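Local coordinates for protein phytochromobilin synthase (Solanum lycopersicum, PDB 6KME) that probably catalyses the ferredoxin-dependent reduction of biliverdin IX alpha, which it binds in this structure, to phytochromobilin, the chromophore of plant phytochromes, at residues 149-161 against 194-208. The protein carries 1 engineered substitution. Residues are numbered along the deposited sequence; the frame is centred on the assembly and turned at random. Where two conformers were deposited one is given.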
loop_
_atom_site.group_PDB
_atom_site.type_symbol
_atom_site.label_atom_id
_atom_site.label_comp_id
_atom_site.label_asym_id
_atom_site.label_seq_id
_atom_site.Cartn_x
_atom_site.Cartn_y
_atom_site.Cartn_z
ATOM N N ASP A 149 -19.977 2.788 3.970
ATOM C CA ASP A 149 -20.075 2.680 5.419
ATOM C C ASP A 149 -18.778 3.036 6.140
ATOM O O ASP A 149 -18.731 2.960 7.374
ATOM C CB ASP A 149 -20.519 1.263 5.793
ATOM C CG ASP A 149 -21.961 0.976 5.369
ATOM O OD1 ASP A 149 -22.776 1.926 5.345
ATOM O OD2 ASP A 149 -22.278 -0.193 5.055
ATOM N N LEU A 150 -17.738 3.434 5.405
ATOM C CA LEU A 150 -16.452 3.809 5.977
ATOM C C LEU A 150 -16.154 5.304 5.899
ATOM O O LEU A 150 -15.081 5.728 6.346
ATOM C CB LEU A 150 -15.335 3.040 5.280
ATOM C CG LEU A 150 -15.386 1.526 5.420
ATOM C CD1 LEU A 150 -14.176 0.913 4.732
ATOM C CD2 LEU A 150 -15.453 1.141 6.889
ATOM N N ILE A 151 -17.065 6.108 5.343
ATOM C CA ILE A 151 -16.819 7.548 5.240
ATOM C C ILE A 151 -16.612 8.164 6.624
ATOM O O ILE A 151 -15.739 9.020 6.806
ATOM C CB ILE A 151 -17.963 8.241 4.466
ATOM C CG1 ILE A 151 -18.053 7.716 3.029
ATOM C CG2 ILE A 151 -17.809 9.779 4.479
ATOM C CD1 ILE A 151 -16.712 7.496 2.351
ATOM N N THR A 152 -17.388 7.738 7.631
ATOM C CA THR A 152 -17.213 8.295 8.970
ATOM C C THR A 152 -15.847 7.939 9.550
ATOM O O THR A 152 -15.248 8.743 10.274
ATOM C CB THR A 152 -18.335 7.819 9.899
ATOM O OG1 THR A 152 -18.318 6.391 9.985
ATOM C CG2 THR A 152 -19.690 8.270 9.378
ATOM N N LEU A 153 -15.335 6.746 9.236
ATOM C CA LEU A 153 -13.988 6.390 9.679
ATOM C C LEU A 153 -12.947 7.324 9.060
ATOM O O LEU A 153 -12.068 7.842 9.757
ATOM C CB LEU A 153 -13.675 4.933 9.333
ATOM C CG LEU A 153 -12.216 4.465 9.483
ATOM C CD1 LEU A 153 -11.731 4.514 10.929
ATOM C CD2 LEU A 153 -12.036 3.059 8.905
ATOM N N GLY A 154 -13.028 7.549 7.746
ATOM C CA GLY A 154 -12.100 8.467 7.112
ATOM C C GLY A 154 -12.209 9.875 7.660
ATOM O O GLY A 154 -11.198 10.582 7.769
ATOM N N LEU A 155 -13.426 10.302 8.017
ATOM C CA LEU A 155 -13.611 11.639 8.565
ATOM C C LEU A 155 -12.965 11.765 9.941
ATOM O O LEU A 155 -12.403 12.816 10.275
ATOM C CB LEU A 155 -15.103 11.971 8.624
ATOM C CG LEU A 155 -15.486 13.445 8.703
ATOM C CD1 LEU A 155 -14.898 14.214 7.536
ATOM C CD2 LEU A 155 -16.997 13.582 8.735
ATOM N N LYS A 156 -13.021 10.702 10.745
ATOM C CA LYS A 156 -12.430 10.730 12.084
ATOM C C LYS A 156 -10.947 11.075 12.033
ATOM O O LYS A 156 -10.465 11.913 12.802
ATOM C CB LYS A 156 -12.632 9.378 12.770
ATOM C CG LYS A 156 -12.069 9.286 14.181
ATOM C CD LYS A 156 -12.183 7.857 14.707
ATOM C CE LYS A 156 -11.928 7.773 16.209
ATOM N NZ LYS A 156 -11.890 6.353 16.670
ATOM N N TYR A 157 -10.200 10.438 11.133
ATOM C CA TYR A 157 -8.754 10.619 11.132
ATOM C C TYR A 157 -8.280 11.727 10.204
ATOM O O TYR A 157 -7.190 12.272 10.422
ATOM C CB TYR A 157 -8.072 9.297 10.788
ATOM C CG TYR A 157 -8.149 8.355 11.959
ATOM C CD1 TYR A 157 -7.333 8.546 13.063
ATOM C CD2 TYR A 157 -9.071 7.316 11.990
ATOM C CE1 TYR A 157 -7.404 7.719 14.151
ATOM C CE2 TYR A 157 -9.150 6.474 13.078
ATOM C CZ TYR A 157 -8.309 6.684 14.155
ATOM O OH TYR A 157 -8.370 5.869 15.251
ATOM N N SER A 158 -9.071 12.089 9.192
ATOM C CA SER A 158 -8.711 13.235 8.365
ATOM C C SER A 158 -8.626 14.509 9.197
ATOM O O SER A 158 -7.886 15.436 8.845
ATOM C CB SER A 158 -9.718 13.407 7.228
ATOM O OG SER A 158 -10.887 14.059 7.703
ATOM N N LYS A 159 -9.367 14.574 10.304
ATOM C CA LYS A 159 -9.272 15.737 11.180
ATOM C C LYS A 159 -7.989 15.712 12.003
ATOM O O LYS A 159 -7.368 16.757 12.218
ATOM C CB LYS A 159 -10.494 15.804 12.099
ATOM C CG LYS A 159 -11.816 15.912 11.360
ATOM C CD LYS A 159 -12.983 16.003 12.330
ATOM C CE LYS A 159 -14.316 15.955 11.601
ATOM N NZ LYS A 159 -15.464 16.043 12.546
ATOM N N LEU A 160 -7.567 14.526 12.443
ATOM C CA LEU A 160 -6.432 14.368 13.347
ATOM C C LEU A 160 -5.092 14.254 12.630
ATOM O O LEU A 160 -4.056 14.566 13.224
ATOM C CB LEU A 160 -6.621 13.114 14.210
ATOM C CG LEU A 160 -7.937 12.936 14.965
ATOM C CD1 LEU A 160 -7.926 11.585 15.644
ATOM C CD2 LEU A 160 -8.129 14.047 15.976
ATOM N N LEU A 161 -5.088 13.762 11.390
ATOM C CA LEU A 161 -3.883 13.544 10.587
ATOM C C LEU A 161 -4.092 14.304 9.283
ATOM O O LEU A 161 -4.646 13.755 8.314
ATOM C CB LEU A 161 -3.635 12.053 10.340
ATOM C CG LEU A 161 -3.348 11.160 11.562
ATOM C CD1 LEU A 161 -3.437 9.666 11.236
ATOM C CD2 LEU A 161 -1.975 11.486 12.167
ATOM N N LEU A 194 -1.444 7.756 15.052
ATOM C CA LEU A 194 -1.122 6.904 13.914
ATOM C C LEU A 194 -1.380 5.440 14.230
ATOM O O LEU A 194 -1.900 4.697 13.386
ATOM C CB LEU A 194 0.338 7.101 13.515
ATOM C CG LEU A 194 0.843 6.196 12.391
ATOM C CD1 LEU A 194 0.069 6.458 11.108
ATOM C CD2 LEU A 194 2.354 6.378 12.172
ATOM N N PHE A 195 -0.991 4.999 15.430
ATOM C CA PHE A 195 -1.251 3.620 15.832
ATOM C C PHE A 195 -2.748 3.335 15.872
ATOM O O PHE A 195 -3.206 2.312 15.354
ATOM C CB PHE A 195 -0.602 3.336 17.190
ATOM C CG PHE A 195 0.836 2.892 17.097
ATOM C CD1 PHE A 195 1.745 3.583 16.304
ATOM C CD2 PHE A 195 1.281 1.792 17.818
ATOM C CE1 PHE A 195 3.074 3.178 16.222
ATOM C CE2 PHE A 195 2.608 1.380 17.736
ATOM C CZ PHE A 195 3.503 2.076 16.940
ATOM N N SER A 196 -3.531 4.237 16.472
ATOM C CA SER A 196 -4.980 4.036 16.537
ATOM C C SER A 196 -5.592 3.948 15.143
ATOM O O SER A 196 -6.511 3.154 14.911
ATOM C CB SER A 196 -5.636 5.167 17.330
ATOM O OG SER A 196 -5.204 5.166 18.681
ATOM N N ALA A 197 -5.091 4.759 14.203
ATOM C CA ALA A 197 -5.591 4.751 12.829
ATOM C C ALA A 197 -5.279 3.430 12.129
ATOM O O ALA A 197 -6.146 2.859 11.459
ATOM C CB ALA A 197 -4.994 5.925 12.040
ATOM N N PHE A 198 -4.031 2.960 12.232
ATOM C CA PHE A 198 -3.666 1.672 11.644
ATOM C C PHE A 198 -4.600 0.574 12.134
ATOM O O PHE A 198 -5.103 -0.229 11.340
ATOM C CB PHE A 198 -2.208 1.321 11.977
ATOM C CG PHE A 198 -1.764 -0.026 11.456
ATOM C CD1 PHE A 198 -2.004 -1.185 12.186
ATOM C CD2 PHE A 198 -1.097 -0.128 10.237
ATOM C CE1 PHE A 198 -1.599 -2.436 11.712
ATOM C CE2 PHE A 198 -0.685 -1.365 9.749
ATOM C CZ PHE A 198 -0.934 -2.525 10.491
ATOM N N LYS A 199 -4.844 0.529 13.445
ATOM C CA LYS A 199 -5.665 -0.537 14.019
ATOM C C LYS A 199 -7.121 -0.427 13.566
ATOM O O LYS A 199 -7.737 -1.430 13.172
ATOM C CB LYS A 199 -5.559 -0.502 15.544
ATOM C CG LYS A 199 -4.163 -0.832 16.065
ATOM C CD LYS A 199 -4.078 -0.632 17.563
ATOM C CE LYS A 199 -2.652 -0.749 18.066
ATOM N NZ LYS A 199 -2.627 -0.663 19.551
ATOM N N ASP A 200 -7.682 0.789 13.607
ATOM C CA ASP A 200 -9.046 1.018 13.136
ATOM C C ASP A 200 -9.207 0.664 11.661
ATOM O O ASP A 200 -10.195 0.021 11.274
ATOM C CB ASP A 200 -9.434 2.478 13.369
ATOM C CG ASP A 200 -9.858 2.739 14.800
ATOM O OD1 ASP A 200 -9.975 1.751 15.557
ATOM O OD2 ASP A 200 -10.077 3.915 15.166
ATOM N N TYR A 201 -8.260 1.092 10.822
ATOM C CA TYR A 201 -8.321 0.807 9.390
ATOM C C TYR A 201 -8.134 -0.684 9.119
ATOM O O TYR A 201 -8.815 -1.257 8.256
ATOM C CB TYR A 201 -7.263 1.632 8.630
ATOM C CG TYR A 201 -7.740 3.023 8.195
ATOM C CD1 TYR A 201 -8.297 3.908 9.119
ATOM C CD2 TYR A 201 -7.637 3.439 6.871
ATOM C CE1 TYR A 201 -8.749 5.182 8.731
ATOM C CE2 TYR A 201 -8.085 4.726 6.470
ATOM C CZ TYR A 201 -8.646 5.578 7.408
ATOM O OH TYR A 201 -9.093 6.832 7.037
ATOM N N TYR A 202 -7.224 -1.342 9.847
ATOM C CA TYR A 202 -7.022 -2.765 9.584
ATOM C C TYR A 202 -8.222 -3.593 10.050
ATOM O O TYR A 202 -8.602 -4.572 9.391
ATOM C CB TYR A 202 -5.719 -3.262 10.217
ATOM C CG TYR A 202 -5.355 -4.636 9.685
ATOM C CD1 TYR A 202 -5.036 -4.810 8.340
ATOM C CD2 TYR A 202 -5.383 -5.756 10.501
ATOM C CE1 TYR A 202 -4.737 -6.069 7.819
ATOM C CE2 TYR A 202 -5.079 -7.035 9.988
ATOM C CZ TYR A 202 -4.762 -7.175 8.646
ATOM O OH TYR A 202 -4.469 -8.421 8.128
ATOM N N GLN A 203 -8.853 -3.208 11.169
ATOM C CA GLN A 203 -10.054 -3.912 11.602
ATOM C C GLN A 203 -11.201 -3.697 10.617
ATOM O O GLN A 203 -11.985 -4.618 10.359
ATOM C CB GLN A 203 -10.443 -3.470 13.018
ATOM C CG GLN A 203 -9.481 -3.987 14.100
ATOM C CD GLN A 203 -9.855 -3.523 15.499
ATOM O OE1 GLN A 203 -10.218 -2.367 15.703
ATOM N NE2 GLN A 203 -9.779 -4.429 16.465
ATOM N N ALA A 204 -11.316 -2.489 10.056
ATOM C CA ALA A 204 -12.314 -2.246 9.018
ATOM C C ALA A 204 -12.090 -3.166 7.824
ATOM O O ALA A 204 -13.047 -3.728 7.280
ATOM C CB ALA A 204 -12.281 -0.773 8.578
ATOM N N TRP A 205 -10.828 -3.330 7.411
ATOM C CA TRP A 205 -10.509 -4.179 6.266
ATOM C C TRP A 205 -10.836 -5.639 6.566
ATOM O O TRP A 205 -11.375 -6.353 5.707
ATOM C CB TRP A 205 -9.034 -4.017 5.887
ATOM C CG TRP A 205 -8.650 -4.845 4.675
ATOM C CD1 TRP A 205 -8.792 -4.489 3.364
ATOM C CD2 TRP A 205 -8.099 -6.172 4.674
ATOM N NE1 TRP A 205 -8.371 -5.514 2.546
ATOM C CE2 TRP A 205 -7.944 -6.559 3.322
ATOM C CE3 TRP A 205 -7.725 -7.075 5.687
ATOM C CZ2 TRP A 205 -7.424 -7.806 2.949
ATOM C CZ3 TRP A 205 -7.214 -8.316 5.320
ATOM C CH2 TRP A 205 -7.069 -8.672 3.958
ATOM N N LEU A 206 -10.535 -6.096 7.786
ATOM C CA LEU A 206 -10.891 -7.465 8.167
ATOM C C LEU A 206 -12.402 -7.675 8.156
ATOM O O LEU A 206 -12.876 -8.772 7.834
ATOM C CB LEU A 206 -10.305 -7.800 9.543
ATOM C CG LEU A 206 -8.780 -7.980 9.624
ATOM C CD1 LEU A 206 -8.357 -8.076 11.077
ATOM C CD2 LEU A 206 -8.302 -9.232 8.864
ATOM N N GLY A 207 -13.173 -6.640 8.500
ATOM C CA GLY A 207 -14.621 -6.741 8.406
ATOM C C GLY A 207 -15.108 -6.837 6.974
ATOM O O GLY A 207 -16.088 -7.529 6.698
ATOM N N LEU A 208 -14.429 -6.149 6.045
ATOM C CA LEU A 208 -14.708 -6.348 4.626
ATOM C C LEU A 208 -14.364 -7.766 4.192
ATOM O O LEU A 208 -15.122 -8.396 3.439
ATOM C CB LEU A 208 -13.920 -5.338 3.786
ATOM C CG LEU A 208 -14.269 -3.857 4.006
ATOM C CD1 LEU A 208 -13.464 -3.014 3.022
ATOM C CD2 LEU A 208 -15.767 -3.622 3.847
#
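Leu153 lies obliquely across the ring of Tyr201, its CG 3.6 Å from Tyr201 CE1 and its CD2 over the ring face in a CH-pi contact. The same CD2 touches Ala204 CB, while the other branch, CD1, reaches Asp200 CB. With CG of Leu153 anti to the backbone N (chi1 169°), both methyls are carried against the partner helix. Leu150 extends this apolar strip, its CD2 meeting Ala204 CB and its CD1 meeting Leu208 CD1. One turn beyond Leu153, the side chains of Tyr157 and Tyr201 pass each other running in opposite senses, Tyr157 CD2 being 3.9 Å from Tyr201 CE1. Ala197 CB lies beneath one face of the Tyr157 ring, 3.8 Å from its centroid, and Leu161 CD1 packs on the same methyl. Tyr157 is thus a knob in the hole formed by Ser196, Ala197, Asp200 and Tyr201.

The two helices run nearly antiparallel (168°), with their axes 11.0 Å apart at closest approach. Both lie on the same side of the central antiparallel sheet of this ferredoxin-dependent bilin reductase, in an alpha/beta/alpha sandwich; Tyr157, Leu161 and Tyr201 all rest on Ile180 of strand 180-185, at one edge of the sheet. The hydroxyl of Tyr201 passes close to Gly154, with OH 3.4 Å from Gly154 CA, and is hydrogen-bonded to the carbonyl of Ile178.

At the polar edge, Tyr157 OH gives a short hydrogen bond of 2.6 Å to Asp200 OD2, approaching from above the carboxylate plane. Ring and carboxylate are turned 61° apart. The extended chain of Lys156 crosses the aspartate at about a right angle and brings NZ to the same oxygen, a salt bridge of 3.4 Å between Lys156 NZ and Asp200 OD2 whose hydrogen bond is weak and which probably helps stabilise the negative charge of the aspartate.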